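Local coordinates for protein prophenoloxidase b (Marsupenaeus japonicus, PDB 3WKY) that is a crustacean type 3 copper protein, probably an oxidoreductase that, once activated, hydroxylates monophenols and oxidises o-diphenols at a dicopper centre, at residues Thr324-Val338 with Phe404-Gln418. Numbering follows the deposited sequence. Where two conformers were deposited one is given.
Sequences TDNPEVGEDYGINLV and FHRYKLTQPPYTPRQ. With NAG (2-acetamido-2-deoxy-beta-D-glucopyranose), chain E.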
ATOM      1  N   THR A 324     -15.677 -37.288  15.186  1.00 16.02           N
ATOM      2  CA  THR A 324     -15.285 -37.593  16.565  1.00 15.27           C
ATOM      3  C   THR A 324     -14.089 -38.532  16.594  1.00 16.29           C
ATOM      4  O   THR A 324     -13.994 -39.434  15.759  1.00 17.03           O
ATOM      5  CB  THR A 324     -16.472 -38.208  17.373  1.00 21.20           C
ATOM      6  OG1 THR A 324     -16.059 -38.446  18.722  1.00 19.38           O
ATOM      7  CG2 THR A 324     -16.942 -39.529  16.755  1.00 20.96           C
ATOM      8  N   ASP A 325     -13.169 -38.314  17.534  1.00 15.82           N
ATOM      9  CA  ASP A 325     -12.070 -39.252  17.726  1.00 20.41           C
ATOM     10  C   ASP A 325     -12.386 -40.211  18.884  1.00 16.89           C
ATOM     11  O   ASP A 325     -11.510 -40.946  19.340  1.00 18.46           O
ATOM     12  CB  ASP A 325     -10.737 -38.534  17.970  1.00 15.33           C
ATOM     13  CG  ASP A 325     -10.115 -37.973  16.680  1.00 14.72           C
ATOM     14  OD1 ASP A 325     -10.782 -38.002  15.621  1.00 16.65           O
ATOM     15  OD2 ASP A 325      -8.959 -37.503  16.732  1.00 17.24           O
ATOM     16  N   ASN A 326     -13.637 -40.164  19.348  1.00 17.15           N
ATOM     17  CA  ASN A 326     -14.206 -41.179  20.255  1.00 21.02           C
ATOM     18  C   ASN A 326     -15.322 -41.913  19.491  1.00 18.34           C
ATOM     19  O   ASN A 326     -16.493 -41.803  19.854  1.00 23.93           O
ATOM     20  CB  ASN A 326     -14.868 -40.526  21.483  1.00 20.88           C
ATOM     21  CG  ASN A 326     -13.876 -39.935  22.493  1.00 18.00           C
ATOM     22  OD1 ASN A 326     -12.727 -40.362  22.612  1.00 22.56           O
ATOM     23  ND2 ASN A 326     -14.354 -38.958  23.263  1.00 19.21           N
ATOM     24  N   PRO A 327     -14.987 -42.632  18.410  1.00 19.52           N
ATOM     25  CA  PRO A 327     -16.085 -43.123  17.570  1.00 16.83           C
ATOM     26  C   PRO A 327     -16.819 -44.332  18.163  1.00 23.54           C
ATOM     27  O   PRO A 327     -16.277 -45.024  19.019  1.00 23.48           O
ATOM     28  CB  PRO A 327     -15.370 -43.564  16.294  1.00 23.12           C
ATOM     29  CG  PRO A 327     -14.010 -43.967  16.758  1.00 27.73           C
ATOM     30  CD  PRO A 327     -13.667 -43.057  17.901  1.00 22.74           C
ATOM     31  N   GLU A 328     -18.042 -44.563  17.700  1.00 22.72           N
ATOM     32  CA  GLU A 328     -18.735 -45.821  17.955  1.00 28.73           C
ATOM     33  C   GLU A 328     -18.032 -46.911  17.165  1.00 32.83           C
ATOM     34  O   GLU A 328     -17.301 -46.627  16.211  1.00 24.10           O
ATOM     35  CB  GLU A 328     -20.187 -45.727  17.489  1.00 26.64           C
ATOM     36  CG  GLU A 328     -21.032 -44.737  18.270  1.00 32.18           C
ATOM     37  CD  GLU A 328     -22.408 -44.557  17.668  1.00 39.62           C
ATOM     38  OE1 GLU A 328     -22.741 -45.294  16.721  1.00 46.40           O
ATOM     39  OE2 GLU A 328     -23.155 -43.675  18.137  1.00 41.57           O
ATOM     40  N   VAL A 329     -18.245 -48.162  17.556  1.00 28.79           N
ATOM     41  CA  VAL A 329     -17.776 -49.274  16.741  1.00 25.06           C
ATOM     42  C   VAL A 329     -18.381 -49.145  15.347  1.00 24.79           C
ATOM     43  O   VAL A 329     -19.587 -48.906  15.204  1.00 27.31           O
ATOM     44  CB  VAL A 329     -18.146 -50.636  17.379  1.00 31.66           C
ATOM     45  CG1 VAL A 329     -17.854 -51.786  16.416  1.00 25.90           C
ATOM     46  CG2 VAL A 329     -17.380 -50.816  18.683  1.00 28.98           C
ATOM     47  N   GLY A 330     -17.532 -49.242  14.325  1.00 25.18           N
ATOM     48  CA  GLY A 330     -17.978 -49.093  12.949  1.00 25.52           C
ATOM     49  C   GLY A 330     -18.064 -47.658  12.425  1.00 26.18           C
ATOM     50  O   GLY A 330     -18.387 -47.446  11.258  1.00 26.22           O
ATOM     51  N   GLU A 331     -17.799 -46.672  13.277  1.00 26.39           N
ATOM     52  CA  GLU A 331     -17.822 -45.266  12.847  1.00 24.41           C
ATOM     53  C   GLU A 331     -16.416 -44.823  12.455  1.00 21.11           C
ATOM     54  O   GLU A 331     -15.436 -45.277  13.038  1.00 22.21           O
ATOM     55  CB  GLU A 331     -18.365 -44.379  13.973  1.00 23.57           C
ATOM     56  CG  GLU A 331     -18.523 -42.905  13.605  1.00 23.14           C
ATOM     57  CD  GLU A 331     -19.116 -42.075  14.734  1.00 25.36           C
ATOM     58  OE1 GLU A 331     -19.056 -42.513  15.906  1.00 24.23           O
ATOM     59  OE2 GLU A 331     -19.651 -40.982  14.453  1.00 25.73           O
ATOM     60  N   ASP A 332     -16.299 -43.940  11.464  1.00 21.95           N
ATOM     61  CA  ASP A 332     -14.976 -43.453  11.081  1.00 18.19           C
ATOM     62  C   ASP A 332     -14.442 -42.494  12.151  1.00 17.98           C
ATOM     63  O   ASP A 332     -15.218 -41.919  12.924  1.00 20.56           O
ATOM     64  CB  ASP A 332     -15.061 -42.725   9.739  1.00 21.63           C
ATOM     65  CG  ASP A 332     -13.754 -42.774   8.970  1.00 26.68           C
ATOM     66  OD1 ASP A 332     -12.707 -43.117   9.575  1.00 28.30           O
ATOM     67  OD2 ASP A 332     -13.780 -42.472   7.763  1.00 28.36           O
ATOM     68  N   TYR A 333     -13.122 -42.324  12.201  1.00 19.39           N
ATOM     69  CA  TYR A 333     -12.510 -41.348  13.094  1.00 15.99           C
ATOM     70  C   TYR A 333     -12.602 -39.961  12.462  1.00 17.71           C
ATOM     71  O   TYR A 333     -12.366 -39.810  11.258  1.00 16.92           O
ATOM     72  CB  TYR A 333     -11.026 -41.666  13.297  1.00 16.87           C
ATOM     73  CG  TYR A 333     -10.747 -42.972  14.016  1.00 19.82           C
ATOM     74  CD1 TYR A 333     -10.920 -44.197  13.369  1.00 23.48           C
ATOM     75  CD2 TYR A 333     -10.297 -42.978  15.324  1.00 23.73           C
ATOM     76  CE1 TYR A 333     -10.667 -45.393  14.019  1.00 25.41           C
ATOM     77  CE2 TYR A 333     -10.037 -44.174  15.985  1.00 22.77           C
ATOM     78  CZ  TYR A 333     -10.225 -45.374  15.319  1.00 22.98           C
ATOM     79  OH  TYR A 333      -9.962 -46.566  15.971  1.00 23.44           O
ATOM     80  N   GLY A 334     -12.920 -38.952  13.267  1.00 19.13           N
ATOM     81  CA  GLY A 334     -13.021 -37.594  12.751  1.00 15.51           C
ATOM     82  C   GLY A 334     -11.724 -37.117  12.115  1.00 16.99           C
ATOM     83  O   GLY A 334     -11.755 -36.476  11.058  1.00 18.09           O
ATOM     84  N   ILE A 335     -10.594 -37.406  12.751  1.00 16.40           N
ATOM     85  CA  ILE A 335      -9.292 -37.034  12.182  1.00 15.95           C
ATOM     86  C   ILE A 335      -9.100 -37.648  10.789  1.00 19.25           C
ATOM     87  O   ILE A 335      -8.534 -37.005   9.883  1.00 15.84           O
ATOM     88  CB  ILE A 335      -8.120 -37.405  13.132  1.00 16.71           C
ATOM     89  CG1 ILE A 335      -6.759 -37.059  12.505  1.00 14.56           C
ATOM     90  CG2 ILE A 335      -8.158 -38.900  13.512  1.00 13.30           C
ATOM     91  CD1 ILE A 335      -6.578 -35.539  12.225  1.00 15.46           C
ATOM     92  N   ASN A 336      -9.598 -38.872  10.591  1.00 15.81           N
ATOM     93  CA  ASN A 336      -9.502 -39.513   9.284  1.00 17.34           C
ATOM     94  C   ASN A 336     -10.379 -38.822   8.243  1.00 18.59           C
ATOM     95  O   ASN A 336      -9.951 -38.596   7.111  1.00 17.24           O
ATOM     96  CB  ASN A 336      -9.881 -40.994   9.353  1.00 17.23           C
ATOM     97  CG  ASN A 336      -9.582 -41.719   8.056  1.00 18.70           C
ATOM     98  OD1 ASN A 336      -8.457 -41.663   7.545  1.00 18.71           O
ATOM     99  ND2 ASN A 336     -10.586 -42.381   7.501  1.00 20.15           N
ATOM    100  N   LEU A 337     -11.613 -38.498   8.632  1.00 17.94           N
ATOM    101  CA  LEU A 337     -12.542 -37.805   7.739  1.00 15.34           C
ATOM    102  C   LEU A 337     -12.004 -36.441   7.313  1.00 17.26           C
ATOM    103  O   LEU A 337     -12.156 -36.042   6.147  1.00 17.28           O
ATOM    104  CB  LEU A 337     -13.901 -37.627   8.432  1.00 18.33           C
ATOM    105  CG  LEU A 337     -14.720 -38.920   8.533  1.00 19.41           C
ATOM    106  CD1 LEU A 337     -15.823 -38.769   9.577  1.00 19.34           C
ATOM    107  CD2 LEU A 337     -15.316 -39.283   7.177  1.00 19.21           C
ATOM    108  N   VAL A 338     -11.400 -35.722   8.260  1.00 16.59           N
ATOM    109  CA  VAL A 338     -10.810 -34.401   7.957  1.00 14.28           C
ATOM    110  C   VAL A 338      -9.619 -34.588   7.025  1.00 16.27           C
ATOM    111  O   VAL A 338      -9.469 -33.850   6.043  1.00 16.89           O
ATOM    112  CB  VAL A 338     -10.388 -33.665   9.262  1.00 18.08           C
ATOM    113  CG1 VAL A 338      -9.587 -32.390   8.947  1.00 16.59           C
ATOM    114  CG2 VAL A 338     -11.617 -33.317  10.087  1.00 16.23           C
ATOM    115  N   PHE A 404      -5.296 -29.631  11.094  1.00 12.19           N
ATOM    116  CA  PHE A 404      -5.499 -30.866  11.869  1.00 14.70           C
ATOM    117  C   PHE A 404      -5.554 -30.601  13.376  1.00 16.17           C
ATOM    118  O   PHE A 404      -6.388 -31.176  14.080  1.00 15.93           O
ATOM    119  CB  PHE A 404      -4.419 -31.897  11.525  1.00 13.67           C
ATOM    120  CG  PHE A 404      -4.589 -32.527  10.155  1.00 14.74           C
ATOM    121  CD1 PHE A 404      -5.804 -33.084   9.777  1.00 15.62           C
ATOM    122  CD2 PHE A 404      -3.535 -32.549   9.240  1.00 12.34           C
ATOM    123  CE1 PHE A 404      -5.968 -33.672   8.517  1.00 11.99           C
ATOM    124  CE2 PHE A 404      -3.695 -33.136   7.982  1.00 13.61           C
ATOM    125  CZ  PHE A 404      -4.919 -33.696   7.622  1.00 12.78           C
ATOM    126  N   HIS A 405      -4.681 -29.724  13.869  1.00 13.84           N
ATOM    127  CA  HIS A 405      -4.654 -29.384  15.303  1.00 14.59           C
ATOM    128  C   HIS A 405      -5.925 -28.618  15.669  1.00 15.41           C
ATOM    129  O   HIS A 405      -6.472 -28.792  16.762  1.00 14.71           O
ATOM    130  CB  HIS A 405      -3.396 -28.561  15.638  1.00 14.03           C
ATOM    131  CG  HIS A 405      -3.309 -28.126  17.069  1.00 18.70           C
ATOM    132  ND1 HIS A 405      -3.166 -29.018  18.111  1.00 22.62           N
ATOM    133  CD2 HIS A 405      -3.333 -26.893  17.631  1.00 20.75           C
ATOM    134  CE1 HIS A 405      -3.112 -28.355  19.253  1.00 18.75           C
ATOM    135  NE2 HIS A 405      -3.203 -27.063  18.989  1.00 22.19           N
ATOM    136  N   ARG A 406      -6.406 -27.773  14.756  1.00 13.59           N
ATOM    137  CA  ARG A 406      -7.688 -27.102  14.968  1.00 15.21           C
ATOM    138  C   ARG A 406      -8.764 -28.142  15.240  1.00 17.15           C
ATOM    139  O   ARG A 406      -9.578 -27.993  16.162  1.00 16.37           O
ATOM    140  CB  ARG A 406      -8.092 -26.285  13.738  1.00 15.41           C
ATOM    141  CG  ARG A 406      -9.369 -25.450  13.934  1.00 16.85           C
ATOM    142  CD  ARG A 406      -9.845 -24.885  12.580  1.00 18.36           C
ATOM    143  NE  ARG A 406     -10.969 -23.956  12.722  1.00 21.78           N
ATOM    144  CZ  ARG A 406     -10.864 -22.632  12.602  1.00 26.48           C
ATOM    145  NH1 ARG A 406      -9.688 -22.064  12.336  1.00 20.43           N
ATOM    146  NH2 ARG A 406     -11.943 -21.873  12.746  1.00 22.60           N
ATOM    147  N   TYR A 407      -8.766 -29.201  14.438  1.00 16.25           N
ATOM    148  CA  TYR A 407      -9.727 -30.263  14.655  1.00 13.35           C
ATOM    149  C   TYR A 407      -9.442 -30.979  15.994  1.00 16.29           C
ATOM    150  O   TYR A 407     -10.365 -31.206  16.795  1.00 16.55           O
ATOM    151  CB  TYR A 407      -9.779 -31.260  13.484  1.00 13.28           C
ATOM    152  CG  TYR A 407     -10.484 -32.512  13.959  1.00 14.13           C
ATOM    153  CD1 TYR A 407     -11.870 -32.536  14.095  1.00 15.48           C
ATOM    154  CD2 TYR A 407      -9.762 -33.633  14.372  1.00 15.76           C
ATOM    155  CE1 TYR A 407     -12.520 -33.677  14.607  1.00 17.90           C
ATOM    156  CE2 TYR A 407     -10.400 -34.757  14.872  1.00 17.89           C
ATOM    157  CZ  TYR A 407     -11.775 -34.773  14.986  1.00 18.76           C
ATOM    158  OH  TYR A 407     -12.415 -35.897  15.495  1.00 18.47           O
ATOM    159  N   LYS A 408      -8.184 -31.332  16.249  1.00 16.68           N
ATOM    160  CA  LYS A 408      -7.884 -32.045  17.506  1.00 14.01           C
ATOM    161  C   LYS A 408      -8.371 -31.279  18.730  1.00 21.31           C
ATOM    162  O   LYS A 408      -8.883 -31.872  19.680  1.00 18.13           O
ATOM    163  CB  LYS A 408      -6.392 -32.363  17.646  1.00 13.97           C
ATOM    164  CG  LYS A 408      -5.869 -33.419  16.664  1.00 19.21           C
ATOM    165  CD  LYS A 408      -6.420 -34.816  16.999  1.00 16.29           C
ATOM    166  CE  LYS A 408      -5.738 -35.896  16.137  1.00 18.86           C
ATOM    167  NZ  LYS A 408      -6.179 -37.281  16.558  1.00 19.94           N
ATOM    168  N   LEU A 409      -8.222 -29.956  18.711  1.00 15.41           N
ATOM    169  CA  LEU A 409      -8.640 -29.142  19.853  1.00 17.61           C
ATOM    170  C   LEU A 409     -10.152 -29.180  20.117  1.00 19.99           C
ATOM    171  O   LEU A 409     -10.604 -28.874  21.229  1.00 18.03           O
ATOM    172  CB  LEU A 409      -8.152 -27.695  19.697  1.00 16.50           C
ATOM    173  CG  LEU A 409      -6.647 -27.471  19.872  1.00 15.42           C
ATOM    174  CD1 LEU A 409      -6.304 -25.987  19.719  1.00 30.19           C
ATOM    175  CD2 LEU A 409      -6.142 -28.020  21.221  1.00 24.19           C
ATOM    176  N   THR A 410     -10.940 -29.561  19.116  1.00 16.52           N
ATOM    177  CA  THR A 410     -12.388 -29.657  19.325  1.00 16.81           C
ATOM    178  C   THR A 410     -12.765 -30.916  20.107  1.00 18.29           C
ATOM    179  O   THR A 410     -13.906 -31.064  20.532  1.00 19.21           O
ATOM    180  CB  THR A 410     -13.190 -29.674  18.015  1.00 15.11           C
ATOM    181  OG1 THR A 410     -12.842 -30.836  17.249  1.00 18.19           O
ATOM    182  CG2 THR A 410     -12.922 -28.401  17.188  1.00 15.84           C
ATOM    183  N   GLN A 411     -11.814 -31.821  20.273  1.00 15.37           N
ATOM    184  CA  GLN A 411     -12.111 -33.099  20.927  1.00 15.47           C
ATOM    185  C   GLN A 411     -12.000 -32.985  22.435  1.00 16.52           C
ATOM    186  O   GLN A 411     -11.149 -32.250  22.955  1.00 18.01           O
ATOM    187  CB  GLN A 411     -11.190 -34.193  20.380  1.00 16.42           C
ATOM    188  CG  GLN A 411     -11.391 -34.383  18.868  1.00 17.16           C
ATOM    189  CD  GLN A 411     -12.840 -34.647  18.526  1.00 24.25           C
ATOM    190  OE1 GLN A 411     -13.371 -35.706  18.859  1.00 18.13           O
ATOM    191  NE2 GLN A 411     -13.502 -33.675  17.877  1.00 16.52           N
ATOM    192  N   PRO A 412     -12.873 -33.706  23.153  1.00 19.39           N
ATOM    193  CA  PRO A 412     -12.786 -33.658  24.619  1.00 21.99           C
ATOM    194  C   PRO A 412     -11.511 -34.327  25.098  1.00 17.27           C
ATOM    195  O   PRO A 412     -11.034 -35.262  24.448  1.00 18.24           O
ATOM    196  CB  PRO A 412     -14.012 -34.466  25.082  1.00 16.59           C
ATOM    197  CG  PRO A 412     -14.310 -35.400  23.961  1.00 17.07           C
ATOM    198  CD  PRO A 412     -13.926 -34.620  22.672  1.00 15.17           C
ATOM    199  N   PRO A 413     -10.949 -33.856  26.220  1.00 19.27           N
ATOM    200  CA  PRO A 413      -9.754 -34.503  26.772  1.00 20.02           C
ATOM    201  C   PRO A 413     -10.040 -35.978  27.036  1.00 19.53           C
ATOM    202  O   PRO A 413     -11.196 -36.326  27.295  1.00 19.21           O
ATOM    203  CB  PRO A 413      -9.556 -33.788  28.113  1.00 22.16           C
ATOM    204  CG  PRO A 413     -10.215 -32.436  27.923  1.00 23.70           C
ATOM    205  CD  PRO A 413     -11.382 -32.686  27.013  1.00 21.33           C
ATOM    206  N   TYR A 414      -9.018 -36.821  26.933  1.00 16.10           N
ATOM    207  CA  TYR A 414      -9.154 -38.226  27.304  1.00 20.22           C
ATOM    208  C   TYR A 414      -9.629 -38.329  28.751  1.00 17.04           C
ATOM    209  O   TYR A 414      -9.148 -37.598  29.621  1.00 20.51           O
ATOM    210  CB  TYR A 414      -7.824 -38.964  27.123  1.00 19.18           C
ATOM    211  CG  TYR A 414      -7.424 -39.101  25.668  1.00 19.55           C
ATOM    212  CD1 TYR A 414      -8.122 -39.949  24.815  1.00 18.13           C
ATOM    213  CD2 TYR A 414      -6.342 -38.397  25.154  1.00 20.44           C
ATOM    214  CE1 TYR A 414      -7.752 -40.081  23.479  1.00 20.19           C
ATOM    215  CE2 TYR A 414      -5.974 -38.512  23.808  1.00 16.70           C
ATOM    216  CZ  TYR A 414      -6.678 -39.355  22.988  1.00 19.34           C
ATOM    217  OH  TYR A 414      -6.307 -39.469  21.665  1.00 20.76           O
ATOM    218  N   THR A 415     -10.592 -39.216  28.996  1.00 18.17           N
ATOM    219  CA  THR A 415     -11.114 -39.432  30.360  1.00 20.92           C
ATOM    220  C   THR A 415     -10.111 -40.224  31.196  1.00 22.81           C
ATOM    221  O   THR A 415      -9.174 -40.807  30.646  1.00 22.07           O
ATOM    222  CB  THR A 415     -12.443 -40.206  30.324  1.00 23.73           C
ATOM    223  OG1 THR A 415     -12.210 -41.532  29.830  1.00 23.06           O
ATOM    224  CG2 THR A 415     -13.457 -39.483  29.433  1.00 25.65           C
ATOM    225  N   PRO A 416     -10.290 -40.244  32.534  1.00 22.01           N
ATOM    226  CA  PRO A 416      -9.403 -41.076  33.356  1.00 21.53           C
ATOM    227  C   PRO A 416      -9.372 -42.522  32.870  1.00 18.98           C
ATOM    228  O   PRO A 416      -8.300 -43.127  32.793  1.00 22.35           O
ATOM    229  CB  PRO A 416     -10.044 -40.988  34.744  1.00 24.41           C
ATOM    230  CG  PRO A 416     -10.648 -39.608  34.763  1.00 27.65           C
ATOM    231  CD  PRO A 416     -11.135 -39.354  33.358  1.00 28.02           C
ATOM    232  N   ARG A 417     -10.528 -43.063  32.518  1.00 21.76           N
ATOM    233  CA  ARG A 417     -10.608 -44.441  32.043  0.63 22.28           C
ATOM    234  C   ARG A 417      -9.848 -44.623  30.732  1.00 25.02           C
ATOM    235  O   ARG A 417      -9.218 -45.656  30.507  1.00 21.34           O
ATOM    236  CB  ARG A 417     -12.069 -44.861  31.867  0.63 24.45           C
ATOM    237  CG  ARG A 417     -12.254 -46.325  31.498  0.63 26.52           C
ATOM    238  CD  ARG A 417     -11.740 -47.239  32.611  0.63 28.07           C
ATOM    239  NE  ARG A 417     -11.765 -48.648  32.228  0.63 35.06           N
ATOM    240  CZ  ARG A 417     -10.721 -49.312  31.734  0.63 31.58           C
ATOM    241  NH1 ARG A 417     -10.844 -50.591  31.413  0.63 32.05           N
ATOM    242  NH2 ARG A 417      -9.558 -48.696  31.555  0.63 31.60           N
ATOM    243  N   GLN A 418      -9.906 -43.617  29.854  1.00 19.88           N
ATOM    244  CA  GLN A 418      -9.203 -43.709  28.578  1.00 18.96           C
ATOM    245  C   GLN A 418      -7.686 -43.655  28.732  1.00 22.25           C
ATOM    246  O   GLN A 418      -6.957 -43.999  27.795  1.00 24.74           O
ATOM    247  CB  GLN A 418      -9.670 -42.604  27.600  1.00 16.24           C
ATOM    248  CG  GLN A 418     -11.054 -42.842  27.008  1.00 18.76           C
ATOM    249  CD  GLN A 418     -11.469 -41.712  26.089  1.00 19.12           C
ATOM    250  OE1 GLN A 418     -11.350 -40.544  26.451  1.00 18.25           O
ATOM    251  NE2 GLN A 418     -11.959 -42.052  24.909  1.00 19.43           N
TER
HETATM  252  C1  NAG E 701      -6.713 -54.144  33.826  1.00 46.29           C
HETATM  253  C2  NAG E 701      -7.712 -53.088  33.319  1.00 59.34           C
HETATM  254  C3  NAG E 701      -9.070 -53.612  32.832  1.00 63.82           C
HETATM  255  C4  NAG E 701      -9.091 -55.089  32.460  1.00 66.46           C
HETATM  256  C5  NAG E 701      -8.321 -55.873  33.501  1.00 61.42           C
HETATM  257  C6  NAG E 701      -8.430 -57.373  33.245  1.00 63.53           C
HETATM  258  C7  NAG E 701      -7.323 -50.988  34.543  1.00 54.38           C
HETATM  259  C8  NAG E 701      -6.878 -50.655  35.938  1.00 57.50           C
HETATM  260  N2  NAG E 701      -7.984 -52.136  34.388  1.00 52.78           N
HETATM  261  O3  NAG E 701      -9.465 -52.862  31.704  1.00 65.18           O
HETATM  262  O4  NAG E 701     -10.420 -55.559  32.407  1.00 69.93           O
HETATM  263  O5  NAG E 701      -6.980 -55.466  33.400  1.00 60.03           O
HETATM  264  O6  NAG E 701      -8.022 -57.651  31.923  1.00 64.87           O
HETATM  265  O7  NAG E 701      -7.074 -50.207  33.624  1.00 49.69           O
HETATM  266  O   HOH W   1     -15.838 -35.898  19.891  1.00 27.49           O
HETATM  267  O   HOH W   2      -7.951 -37.932  19.394  1.00 19.78           O
HETATM  268  O   HOH W   3     -12.693 -38.273  25.796  1.00 18.14           O
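Asp325 meets the end of helix 391-409 with both carboxylate oxygens. Asp325 OD1 accepts from Tyr407 OH at 2.7 Å, the hydroxyl coming from above the carboxylate plane. The syn lone pair of the same OD1 takes Ile335 N, in the first turn of helix 334-343. Asp325 OD2 forms a salt bridge with Lys408 NZ at 2.8 Å, met nearly head-on. Water 2 also donates to OD2 and links it to Tyr414 OH. Four donors thus fix the carboxylate, and Glu637 is a second acidic partner of Lys408. With alanine in place of Asp325, the Tyr407 hydroxyl and Ile335 N would probably lose their shared acceptor, and Lys408 one acidic partner.

In Tyr407 the first torsion (chi1 164°) turns CG away from the backbone N and carries the ring toward 324-338. Val338 CG2 lies over one face of the Tyr407 ring, 4.1 Å from its CD1. Gly334 CA is 3.3 Å from Tyr407 OH, and a side chain there would clash with it. One turn before Tyr407, on helix 391-409, Phe404 CD1 is touched by Ile335 CD1 at 3.6 Å, and Val338 CG1 touches the same ring.

Gln411 bends at chi2 (-54°), and its OE1 accepts from Asp325 N at 2.9 Å in a nearly straight bond. Water 1 joins OE1 to Thr324 OG1, which also forms an ST turn with Asn326 N. Gln418 NE2, with its partner in its own amide plane, donates to Asn326 OD1 at 3.0 Å, from above that carbonyl's plane. Arg638 also bonds this oxygen, and Leu684 of a second subunit accepts from Gln418 NE2.

The short segments of helices 334-338 and 404-409 run roughly antiparallel (151°). In this hemocyanin-type copper-containing domain, a buried carboxylate pins the loop ahead of helix 334-343 to the end of helix 391-409, beside apolar packing of the two helices.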